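Local coordinates for protein plasmid stabilization system (Mesorhizobium opportunistum, PDB 5CEG) that is probably the ParE-like toxin of a type II toxin-antitoxin system, a member of the RelE toxin family held in complex with another protein, at residues R18-P23 against V98-I103; P62-R67 against R76-A81; F83-E88 against V104-G109. All blocks are in the same frame, centred on the assembly; numbering follows the deposited sequence.

Interaction 1 of 3, residues R18-P23 against V98-I103; sequences RLVWSP and VEWVEI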
loop_
_atom_site.group_PDB
_atom_site.type_symbol
_atom_site.label_atom_id
_atom_site.label_comp_id
_atom_site.label_asym_id
_atom_site.label_seq_id
_atom_site.Cartn_x
_atom_site.Cartn_y
_atom_site.Cartn_z
ATOM N N ARG B 18 -15.242 -38.618 3.904
ATOM C CA ARG B 18 -13.832 -38.854 4.222
ATOM C C ARG B 18 -13.041 -37.573 3.992
ATOM O O ARG B 18 -13.203 -36.925 2.963
ATOM C CB ARG B 18 -13.236 -39.986 3.375
ATOM C CG ARG B 18 -11.766 -40.283 3.692
ATOM C CD ARG B 18 -11.477 -41.772 3.687
ATOM N NE ARG B 18 -10.057 -42.125 3.666
ATOM C CZ ARG B 18 -9.362 -42.546 4.722
ATOM N NH1 ARG B 18 -9.937 -42.648 5.914
ATOM N NH2 ARG B 18 -8.085 -42.869 4.588
ATOM N N LEU B 19 -12.200 -37.214 4.947
ATOM C CA LEU B 19 -11.375 -36.025 4.780
ATOM C C LEU B 19 -9.910 -36.400 4.901
ATOM O O LEU B 19 -9.476 -37.000 5.888
ATOM C CB LEU B 19 -11.748 -34.942 5.802
ATOM C CG LEU B 19 -11.178 -33.543 5.487
ATOM C CD1 LEU B 19 -12.188 -32.448 5.810
ATOM C CD2 LEU B 19 -9.905 -33.317 6.250
ATOM N N VAL B 20 -9.144 -36.042 3.879
ATOM C CA VAL B 20 -7.727 -36.333 3.842
ATOM C C VAL B 20 -6.957 -35.051 3.550
ATOM O O VAL B 20 -7.543 -34.056 3.106
ATOM C CB VAL B 20 -7.399 -37.412 2.790
ATOM C CG1 VAL B 20 -8.007 -38.774 3.229
ATOM C CG2 VAL B 20 -7.943 -37.019 1.425
ATOM N N TRP B 21 -5.661 -35.086 3.840
ATOM C CA TRP B 21 -4.787 -33.918 3.705
ATOM C C TRP B 21 -3.604 -34.306 2.835
ATOM O O TRP B 21 -3.031 -35.374 3.012
ATOM C CB TRP B 21 -4.279 -33.434 5.071
ATOM C CG TRP B 21 -5.326 -33.150 6.119
ATOM C CD1 TRP B 21 -6.146 -34.061 6.734
ATOM C CD2 TRP B 21 -5.633 -31.873 6.713
ATOM N NE1 TRP B 21 -6.952 -33.431 7.655
ATOM C CE2 TRP B 21 -6.657 -32.090 7.664
ATOM C CE3 TRP B 21 -5.148 -30.571 6.529
ATOM C CZ2 TRP B 21 -7.200 -31.056 8.425
ATOM C CZ3 TRP B 21 -5.693 -29.548 7.279
ATOM C CH2 TRP B 21 -6.707 -29.796 8.220
ATOM N N SER B 22 -3.222 -33.451 1.893
ATOM C CA SER B 22 -2.024 -33.738 1.118
ATOM C C SER B 22 -0.808 -33.783 2.039
ATOM O O SER B 22 -0.782 -33.148 3.093
ATOM C CB SER B 22 -1.821 -32.687 0.019
ATOM O OG SER B 22 -1.231 -31.514 0.575
ATOM N N PRO B 23 0.230 -34.537 1.649
ATOM C CA PRO B 23 1.466 -34.489 2.431
ATOM C C PRO B 23 1.965 -33.062 2.677
ATOM O O PRO B 23 2.415 -32.760 3.786
ATOM C CB PRO B 23 2.447 -35.279 1.560
ATOM C CG PRO B 23 1.568 -36.293 0.906
ATOM C CD PRO B 23 0.278 -35.564 0.594
ATOM N N VAL B 98 -20.512 -36.728 -2.153
ATOM C CA VAL B 98 -19.078 -36.454 -2.167
ATOM C C VAL B 98 -18.349 -37.629 -1.523
ATOM O O VAL B 98 -18.736 -38.085 -0.441
ATOM C CB VAL B 98 -18.756 -35.141 -1.416
ATOM C CG1 VAL B 98 -17.237 -34.943 -1.279
ATOM C CG2 VAL B 98 -19.415 -33.958 -2.115
ATOM N N GLU B 99 -17.312 -38.143 -2.177
ATOM C CA GLU B 99 -16.608 -39.301 -1.618
ATOM C C GLU B 99 -15.454 -38.866 -0.710
ATOM O O GLU B 99 -15.237 -39.458 0.351
ATOM C CB GLU B 99 -16.098 -40.230 -2.724
ATOM C CG GLU B 99 -15.236 -41.357 -2.181
ATOM C CD GLU B 99 -15.480 -42.710 -2.815
ATOM O OE1 GLU B 99 -16.480 -42.864 -3.537
ATOM O OE2 GLU B 99 -14.656 -43.625 -2.582
ATOM N N TRP B 100 -14.724 -37.819 -1.101
ATOM C CA TRP B 100 -13.866 -37.208 -0.095
ATOM C C TRP B 100 -13.589 -35.751 -0.341
ATOM O O TRP B 100 -13.940 -35.161 -1.351
ATOM C CB TRP B 100 -12.522 -37.921 0.041
ATOM C CG TRP B 100 -11.687 -37.780 -1.158
ATOM C CD1 TRP B 100 -10.689 -36.880 -1.386
ATOM C CD2 TRP B 100 -11.793 -38.573 -2.323
ATOM N NE1 TRP B 100 -10.157 -37.078 -2.642
ATOM C CE2 TRP B 100 -10.824 -38.119 -3.231
ATOM C CE3 TRP B 100 -12.615 -39.634 -2.688
ATOM C CZ2 TRP B 100 -10.662 -38.695 -4.472
ATOM C CZ3 TRP B 100 -12.461 -40.196 -3.910
ATOM C CH2 TRP B 100 -11.503 -39.725 -4.794
ATOM N N VAL B 101 -13.076 -35.160 0.728
ATOM C CA VAL B 101 -12.563 -33.796 0.699
ATOM C C VAL B 101 -11.061 -33.934 0.845
ATOM O O VAL B 101 -10.603 -34.611 1.760
ATOM C CB VAL B 101 -13.145 -32.944 1.834
ATOM C CG1 VAL B 101 -12.287 -31.690 2.070
ATOM C CG2 VAL B 101 -14.585 -32.570 1.506
ATOM N N GLU B 102 -10.288 -33.329 -0.061
ATOM C CA GLU B 102 -8.842 -33.261 0.132
ATOM C C GLU B 102 -8.410 -31.831 0.438
ATOM O O GLU B 102 -8.611 -30.946 -0.389
ATOM C CB GLU B 102 -8.058 -33.750 -1.101
ATOM C CG GLU B 102 -6.527 -33.585 -0.874
ATOM C CD GLU B 102 -5.644 -33.932 -2.063
ATOM O OE1 GLU B 102 -6.146 -34.454 -3.077
ATOM O OE2 GLU B 102 -4.417 -33.693 -1.952
ATOM N N ILE B 103 -7.839 -31.612 1.618
ATOM C CA ILE B 103 -7.238 -30.314 1.916
ATOM C C ILE B 103 -5.835 -30.313 1.308
ATOM O O ILE B 103 -4.965 -31.101 1.681
ATOM C CB ILE B 103 -7.222 -30.026 3.427
ATOM C CG1 ILE B 103 -8.667 -30.001 3.938
ATOM C CG2 ILE B 103 -6.515 -28.702 3.709
ATOM C CD1 ILE B 103 -8.822 -29.689 5.415
HETATM O O HOH W 1 -16.973 -40.127 2.107
#

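Interaction 2 of 3, residues P62-R67 against R76-A81; sequences PRMGVR and RMLVEA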
loop_
_atom_site.group_PDB
_atom_site.type_symbol
_atom_site.label_atom_id
_atom_site.label_comp_id
_atom_site.label_asym_id
_atom_site.label_seq_id
_atom_site.Cartn_x
_atom_site.Cartn_y
_atom_site.Cartn_z
ATOM N N PRO B 62 -19.158 -30.534 2.903
ATOM C CA PRO B 62 -17.981 -30.474 2.024
ATOM C C PRO B 62 -17.961 -29.315 1.031
ATOM O O PRO B 62 -16.892 -29.003 0.493
ATOM C CB PRO B 62 -18.036 -31.821 1.275
ATOM C CG PRO B 62 -19.414 -32.337 1.471
ATOM C CD PRO B 62 -19.865 -31.822 2.799
ATOM N N ARG B 63 -19.101 -28.671 0.804
ATOM C CA ARG B 63 -19.135 -27.565 -0.141
ATOM C C ARG B 63 -19.220 -26.201 0.550
ATOM O O ARG B 63 -19.661 -25.221 -0.051
ATOM C CB ARG B 63 -20.305 -27.753 -1.109
ATOM C CG ARG B 63 -20.177 -29.049 -1.920
ATOM C CD ARG B 63 -21.279 -29.173 -2.976
ATOM N NE ARG B 63 -21.100 -30.339 -3.844
ATOM C CZ ARG B 63 -21.659 -31.531 -3.641
ATOM N NH1 ARG B 63 -22.440 -31.742 -2.585
ATOM N NH2 ARG B 63 -21.440 -32.521 -4.500
ATOM N N MET B 64 -18.770 -26.108 1.796
ATOM C CA MET B 64 -18.869 -24.807 2.468
ATOM C C MET B 64 -17.815 -23.797 1.973
ATOM O O MET B 64 -18.004 -22.589 2.112
ATOM C CB MET B 64 -18.826 -24.981 4.001
ATOM C CG MET B 64 -17.591 -25.589 4.593
ATOM S SD MET B 64 -17.897 -25.970 6.349
ATOM C CE MET B 64 -18.177 -24.323 7.010
ATOM N N GLY B 65 -16.735 -24.267 1.352
ATOM C CA GLY B 65 -15.733 -23.370 0.806
ATOM C C GLY B 65 -16.158 -22.751 -0.522
ATOM O O GLY B 65 -16.807 -23.395 -1.346
ATOM N N VAL B 66 -15.797 -21.490 -0.729
ATOM C CA VAL B 66 -16.123 -20.794 -1.968
ATOM C C VAL B 66 -15.249 -21.285 -3.115
ATOM O O VAL B 66 -14.037 -21.435 -2.954
ATOM C CB VAL B 66 -15.950 -19.270 -1.797
ATOM C CG1 VAL B 66 -15.993 -18.567 -3.139
ATOM C CG2 VAL B 66 -17.019 -18.722 -0.846
ATOM N N ARG B 67 -15.852 -21.532 -4.276
ATOM C CA ARG B 67 -15.078 -21.957 -5.432
ATOM C C ARG B 67 -14.105 -20.881 -5.874
ATOM O O ARG B 67 -14.451 -19.692 -5.922
ATOM C CB ARG B 67 -15.995 -22.317 -6.600
ATOM C CG ARG B 67 -16.717 -23.644 -6.458
ATOM C CD ARG B 67 -17.232 -24.072 -7.832
ATOM N NE ARG B 67 -17.875 -25.387 -7.851
ATOM C CZ ARG B 67 -17.221 -26.543 -7.924
ATOM N NH1 ARG B 67 -15.895 -26.559 -7.943
ATOM N NH2 ARG B 67 -17.893 -27.691 -7.950
ATOM N N ARG B 76 -11.284 -24.762 -3.943
ATOM C CA ARG B 76 -12.197 -24.079 -3.043
ATOM C C ARG B 76 -11.377 -23.483 -1.913
ATOM O O ARG B 76 -10.327 -24.008 -1.543
ATOM C CB ARG B 76 -13.252 -25.036 -2.476
ATOM C CG ARG B 76 -14.296 -25.491 -3.474
ATOM C CD ARG B 76 -15.190 -26.563 -2.849
ATOM N NE ARG B 76 -16.229 -27.029 -3.770
ATOM C CZ ARG B 76 -17.422 -26.456 -3.906
ATOM N NH1 ARG B 76 -17.753 -25.385 -3.181
ATOM N NH2 ARG B 76 -18.296 -26.960 -4.761
ATOM N N MET B 77 -11.864 -22.390 -1.347
ATOM C CA MET B 77 -11.139 -21.721 -0.275
ATOM C C MET B 77 -12.035 -21.596 0.943
ATOM O O MET B 77 -13.190 -21.176 0.827
ATOM C CB MET B 77 -10.664 -20.345 -0.757
ATOM C CG MET B 77 -10.144 -19.457 0.316
ATOM S SD MET B 77 -9.638 -17.864 -0.369
ATOM C CE MET B 77 -8.412 -18.363 -1.572
ATOM N N LEU B 78 -11.522 -22.000 2.102
ATOM C CA LEU B 78 -12.237 -21.828 3.356
ATOM C C LEU B 78 -11.315 -21.075 4.302
ATOM O O LEU B 78 -10.177 -21.478 4.514
ATOM C CB LEU B 78 -12.663 -23.195 3.923
ATOM C CG LEU B 78 -13.631 -23.230 5.105
ATOM C CD1 LEU B 78 -14.945 -22.523 4.789
ATOM C CD2 LEU B 78 -13.875 -24.672 5.524
ATOM N N VAL B 79 -11.787 -19.955 4.846
ATOM C CA VAL B 79 -10.937 -19.122 5.688
ATOM C C VAL B 79 -11.055 -19.510 7.165
ATOM O O VAL B 79 -12.148 -19.777 7.672
ATOM C CB VAL B 79 -11.277 -17.612 5.500
ATOM C CG1 VAL B 79 -10.468 -16.733 6.459
ATOM C CG2 VAL B 79 -11.015 -17.188 4.069
ATOM N N GLU B 80 -9.902 -19.581 7.828
ATOM C CA GLU B 80 -9.803 -19.714 9.274
ATOM C C GLU B 80 -8.688 -18.773 9.700
ATOM O O GLU B 80 -7.524 -19.171 9.799
ATOM C CB GLU B 80 -9.517 -21.166 9.688
ATOM C CG GLU B 80 -9.362 -21.377 11.194
ATOM C CD GLU B 80 -10.582 -20.935 11.968
ATOM O OE1 GLU B 80 -11.712 -21.261 11.533
ATOM O OE2 GLU B 80 -10.414 -20.260 13.003
ATOM N N ALA B 81 -9.044 -17.508 9.915
ATOM C CA ALA B 81 -8.057 -16.441 10.049
ATOM C C ALA B 81 -6.972 -16.763 11.071
ATOM O O ALA B 81 -7.277 -17.245 12.170
ATOM C CB ALA B 81 -8.754 -15.136 10.421
#

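Interaction 3 of 3, residues F83-E88 against V104-G109; sequences FVLLYE and VRVVDG. With NA (sodium ion), chain J.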
loop_
_atom_site.group_PDB
_atom_site.type_symbol
_atom_site.label_atom_id
_atom_site.label_comp_id
_atom_site.label_asym_id
_atom_site.label_seq_id
_atom_site.Cartn_x
_atom_site.Cartn_y
_atom_site.Cartn_z
ATOM N N PHE B 83 -5.401 -18.027 8.418
ATOM C CA PHE B 83 -5.102 -19.062 7.433
ATOM C C PHE B 83 -6.188 -19.190 6.382
ATOM O O PHE B 83 -7.354 -18.868 6.608
ATOM C CB PHE B 83 -4.897 -20.421 8.122
ATOM C CG PHE B 83 -3.961 -20.357 9.284
ATOM C CD1 PHE B 83 -2.599 -20.211 9.078
ATOM C CD2 PHE B 83 -4.449 -20.402 10.580
ATOM C CE1 PHE B 83 -1.734 -20.132 10.150
ATOM C CE2 PHE B 83 -3.594 -20.323 11.655
ATOM C CZ PHE B 83 -2.241 -20.177 11.448
ATOM N N VAL B 84 -5.777 -19.673 5.218
ATOM C CA VAL B 84 -6.688 -20.000 4.146
ATOM C C VAL B 84 -6.521 -21.487 3.858
ATOM O O VAL B 84 -5.408 -21.939 3.574
ATOM C CB VAL B 84 -6.369 -19.158 2.895
ATOM C CG1 VAL B 84 -7.124 -19.656 1.712
ATOM C CG2 VAL B 84 -6.653 -17.664 3.164
ATOM N N LEU B 85 -7.602 -22.252 3.975
ATOM C CA LEU B 85 -7.551 -23.660 3.604
ATOM C C LEU B 85 -7.893 -23.776 2.130
ATOM O O LEU B 85 -8.951 -23.324 1.712
ATOM C CB LEU B 85 -8.532 -24.499 4.429
ATOM C CG LEU B 85 -8.400 -24.628 5.949
ATOM C CD1 LEU B 85 -9.552 -25.463 6.486
ATOM C CD2 LEU B 85 -7.094 -25.262 6.350
ATOM N N LEU B 86 -7.013 -24.395 1.347
ATOM C CA LEU B 86 -7.318 -24.677 -0.053
ATOM C C LEU B 86 -7.667 -26.149 -0.176
ATOM O O LEU B 86 -6.902 -26.993 0.272
ATOM C CB LEU B 86 -6.129 -24.356 -0.971
ATOM C CG LEU B 86 -5.580 -22.931 -0.933
ATOM C CD1 LEU B 86 -4.378 -22.825 -1.871
ATOM C CD2 LEU B 86 -6.684 -21.958 -1.327
ATOM N N TYR B 87 -8.813 -26.461 -0.765
ATOM C CA TYR B 87 -9.234 -27.862 -0.836
ATOM C C TYR B 87 -10.077 -28.120 -2.074
ATOM O O TYR B 87 -10.486 -27.191 -2.771
ATOM C CB TYR B 87 -10.023 -28.246 0.426
ATOM C CG TYR B 87 -11.485 -27.816 0.444
ATOM C CD1 TYR B 87 -11.868 -26.566 0.937
ATOM C CD2 TYR B 87 -12.477 -28.676 0.001
ATOM C CE1 TYR B 87 -13.208 -26.193 0.969
ATOM C CE2 TYR B 87 -13.809 -28.315 0.020
ATOM C CZ TYR B 87 -14.173 -27.072 0.496
ATOM O OH TYR B 87 -15.521 -26.725 0.516
ATOM N N GLU B 88 -10.358 -29.394 -2.333
ATOM C CA GLU B 88 -11.335 -29.752 -3.353
ATOM C C GLU B 88 -12.213 -30.886 -2.852
ATOM O O GLU B 88 -11.829 -31.603 -1.929
ATOM C CB GLU B 88 -10.651 -30.173 -4.658
ATOM C CG GLU B 88 -9.681 -31.342 -4.463
ATOM C CD GLU B 88 -9.071 -31.866 -5.750
ATOM O OE1 GLU B 88 -9.242 -31.241 -6.821
ATOM O OE2 GLU B 88 -8.398 -32.915 -5.675
ATOM N N VAL B 104 -5.647 -29.432 0.328
ATOM C CA VAL B 104 -4.418 -29.438 -0.463
ATOM C C VAL B 104 -3.289 -28.596 0.158
ATOM O O VAL B 104 -2.129 -29.010 0.151
ATOM C CB VAL B 104 -4.736 -28.968 -1.894
ATOM C CG1 VAL B 104 -3.465 -28.913 -2.751
ATOM C CG2 VAL B 104 -5.755 -29.919 -2.531
ATOM N N ARG B 105 -3.626 -27.422 0.709
ATOM C CA ARG B 105 -2.659 -26.580 1.450
ATOM C C ARG B 105 -3.350 -25.868 2.600
ATOM O O ARG B 105 -4.560 -25.619 2.541
ATOM C CB ARG B 105 -2.012 -25.490 0.579
ATOM C CG ARG B 105 -1.214 -25.979 -0.609
ATOM C CD ARG B 105 0.002 -26.796 -0.197
ATOM N NE ARG B 105 0.994 -26.112 0.642
ATOM C CZ ARG B 105 2.163 -25.650 0.202
ATOM N NH1 ARG B 105 2.475 -25.735 -1.088
ATOM N NH2 ARG B 105 3.027 -25.117 1.059
ATOM N N VAL B 106 -2.563 -25.515 3.604
ATOM C CA VAL B 106 -2.970 -24.545 4.623
ATOM C C VAL B 106 -2.032 -23.335 4.500
ATOM O O VAL B 106 -0.835 -23.436 4.780
ATOM C CB VAL B 106 -2.900 -25.130 6.044
ATOM C CG1 VAL B 106 -3.443 -24.112 7.053
ATOM C CG2 VAL B 106 -3.695 -26.445 6.127
ATOM N N VAL B 107 -2.572 -22.204 4.047
ATOM C CA VAL B 107 -1.736 -21.048 3.717
ATOM C C VAL B 107 -1.886 -19.941 4.755
ATOM O O VAL B 107 -2.996 -19.582 5.093
ATOM C CB VAL B 107 -2.100 -20.492 2.342
ATOM C CG1 VAL B 107 -1.181 -19.323 1.976
ATOM C CG2 VAL B 107 -2.010 -21.597 1.275
ATOM N N ASP B 108 -0.771 -19.419 5.264
ATOM C CA ASP B 108 -0.819 -18.287 6.189
ATOM C C ASP B 108 -0.811 -16.997 5.384
ATOM O O ASP B 108 0.197 -16.668 4.770
ATOM C CB ASP B 108 0.375 -18.328 7.151
ATOM C CG ASP B 108 0.339 -17.217 8.202
ATOM O OD1 ASP B 108 -0.455 -16.264 8.085
ATOM O OD2 ASP B 108 1.115 -17.319 9.175
ATOM N N GLY B 109 -1.925 -16.269 5.398
ATOM C CA GLY B 109 -2.019 -15.054 4.611
ATOM C C GLY B 109 -1.019 -13.983 5.020
ATOM O O GLY B 109 -0.635 -13.137 4.209
HETATM NA NA NA J . -0.749 -10.630 3.965
HETATM O O HOH W 2 -0.563 -8.236 3.294
HETATM O O HOH W 3 1.398 -10.056 4.895
#

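Interaction 1 of 3, residues R18-P23 against V98-I103
I103 reaches across to W21 and, in the conformer given of the two modelled, lays its CD1 methyl over one face of the indole. There CD1 sits 3.5 Å from the centroid of the W21 six-membered ring and 12° off the ring normal, which meets the geometry of a CH-pi contact. The two side chains rise together from adjacent strands, and in that conformer I103 CG2 touches W21 CE3 at 3.6 Å. On the same face of the sheet, L19 divides its branches: CD1 meets V101 CG1 at 3.8 Å, while CD2 approaches I103 CD1. The other face carries V20, whose CG2 lies 3.9 Å from CD1 of W100, likewise one of two conformers. E102 is extended, with CG anti to the backbone N (chi1 177°), and OE2 comes to 3.4 Å from S22 CB; outside this strand pair, its OE1 is salt-bridged to a basic side chain on the chain of another protein.

The firmer evidence is the parallel ladder beneath, R18 to W100 through W21 to I103, its strand axes 20° apart. Four nearly straight N-H...O bonds link it, from V101 N to R18 O, V20 N to V101 O, I103 N to V20 O and S22 N to I103 O. One water bridges R18 N and E99 O where E99 and W100 form a classic bulge opposite V90.

S22 OG bonds to V104 O and caps A25 N at the start of helix 23-37. L19, W21 and V101 face helix 41-60, strand 83-90 flanks strand 100-108 on its far side, and the other protein meets R18, V20 and the W21 backbone.

Interaction 2 of 3, residues P62-R67 against R76-A81
A short beta hairpin joins strand 66-67 to strand 76-80, and R76 reaches from the second strand toward the loop that leads into the first. V66 and M77 form its antiparallel hydrogen-bonded pair: M77 N gives a 2.9 Å bond to V66 O, whereas the return bond from V66 N to M77 O is weak, bent and 3.1 Å long. R67 and R76 follow as a non-hydrogen-bonded pair, their CA atoms 4.3 Å apart.

This pairing puts R67 and R76 on one face of the sheet, where two guanidinium groups meet with planes 43° apart. R67 CG, anti to its carbonyl carbon (chi1 -75°), lies 3.8 Å above the centre of the R76 guanidinium, and R76 NH2 stands over a face of the R67 group, offset toward its rim. On the opposite side of R76, R63 contributes CB, also toward the rim. R67 has salt bridges with D92 and D94, which probably ease the like charges; R76 has a long, weak ion pair with D94. R63 donates to the T93 and G96 carbonyls.

In the loop before strand 66-67, M64 CG touches L78 CD2 at 3.9 Å, and both residues pack on R54 of helix 41-60. Q57 of the second subunit, another copy of this protein, donates to R63 O.

R76 is held partly by a bent bond: NH1 donates to G65 O over 2.9 Å at 141°, the acceptor almost in the guanidinium plane.

Interaction 3 of 3, residues F83-E88 against V104-G109
L86, F83 and V107 bury the most surface where strands 83-90 and 100-108 pair as an antiparallel hairpin, axes 161° apart. L86 sends CD1 across to V107 CG2 at 4.1 Å, the two side chains meeting obliquely on the face that the other protein covers. Its backbone gives one bond and receives two: L86 N donates to R105 O, while L86 O accepts V104 N at 2.7 Å and R105 N weakly at 3.3 Å. V104 and R105 thus both face L86, which defines a classic beta bulge.

F83 lies on the other face. Its CG is anti to the carbonyl carbon (chi1 -49°), and ring atom CD1 comes 3.9 Å from D108 CA. Alongside, L85 CD2 packs on V106 CG2 at 3.6 Å. The V84–V107 pair is bonded both ways, V107 N to V84 O being nearly straight at 175°.

Y47 meets the F83 ring edge-to-face. D108 OD1 caps R110 N of helix 109-112, and G109 O binds the sodium ion at 2.5 Å with the O atoms of L113, L116 and F117 and two waters.

Apolar side chains on both faces and paired amides within imply a hydrophobic sheet centre. Charged groups join it outward: R105 pairs with D28 and an acidic side chain of the other protein, E88 with a basic one.

All three contacts belong to one mixed sheet. Interactions 1 and 3 share strand 100-108: interaction 1 pairs it in parallel with strand 18-21, outermost within the chain, and interaction 3 antiparallel with strand 83-90. The E102 N to E88 O bond ties them together. Interaction 2 builds the other margin of the chain's own sheet and joins interaction 3 through L78 O to L85 N and P62 O to Y87 OH. Interaction 3 is the most central and is largely apolar; interaction 1, also buried, adds an indole face to its parallel ladder; interaction 2 is only partly buried and brings crossing arginine groups close together. P62 also packs on V101, linking 62-67 to interaction 1.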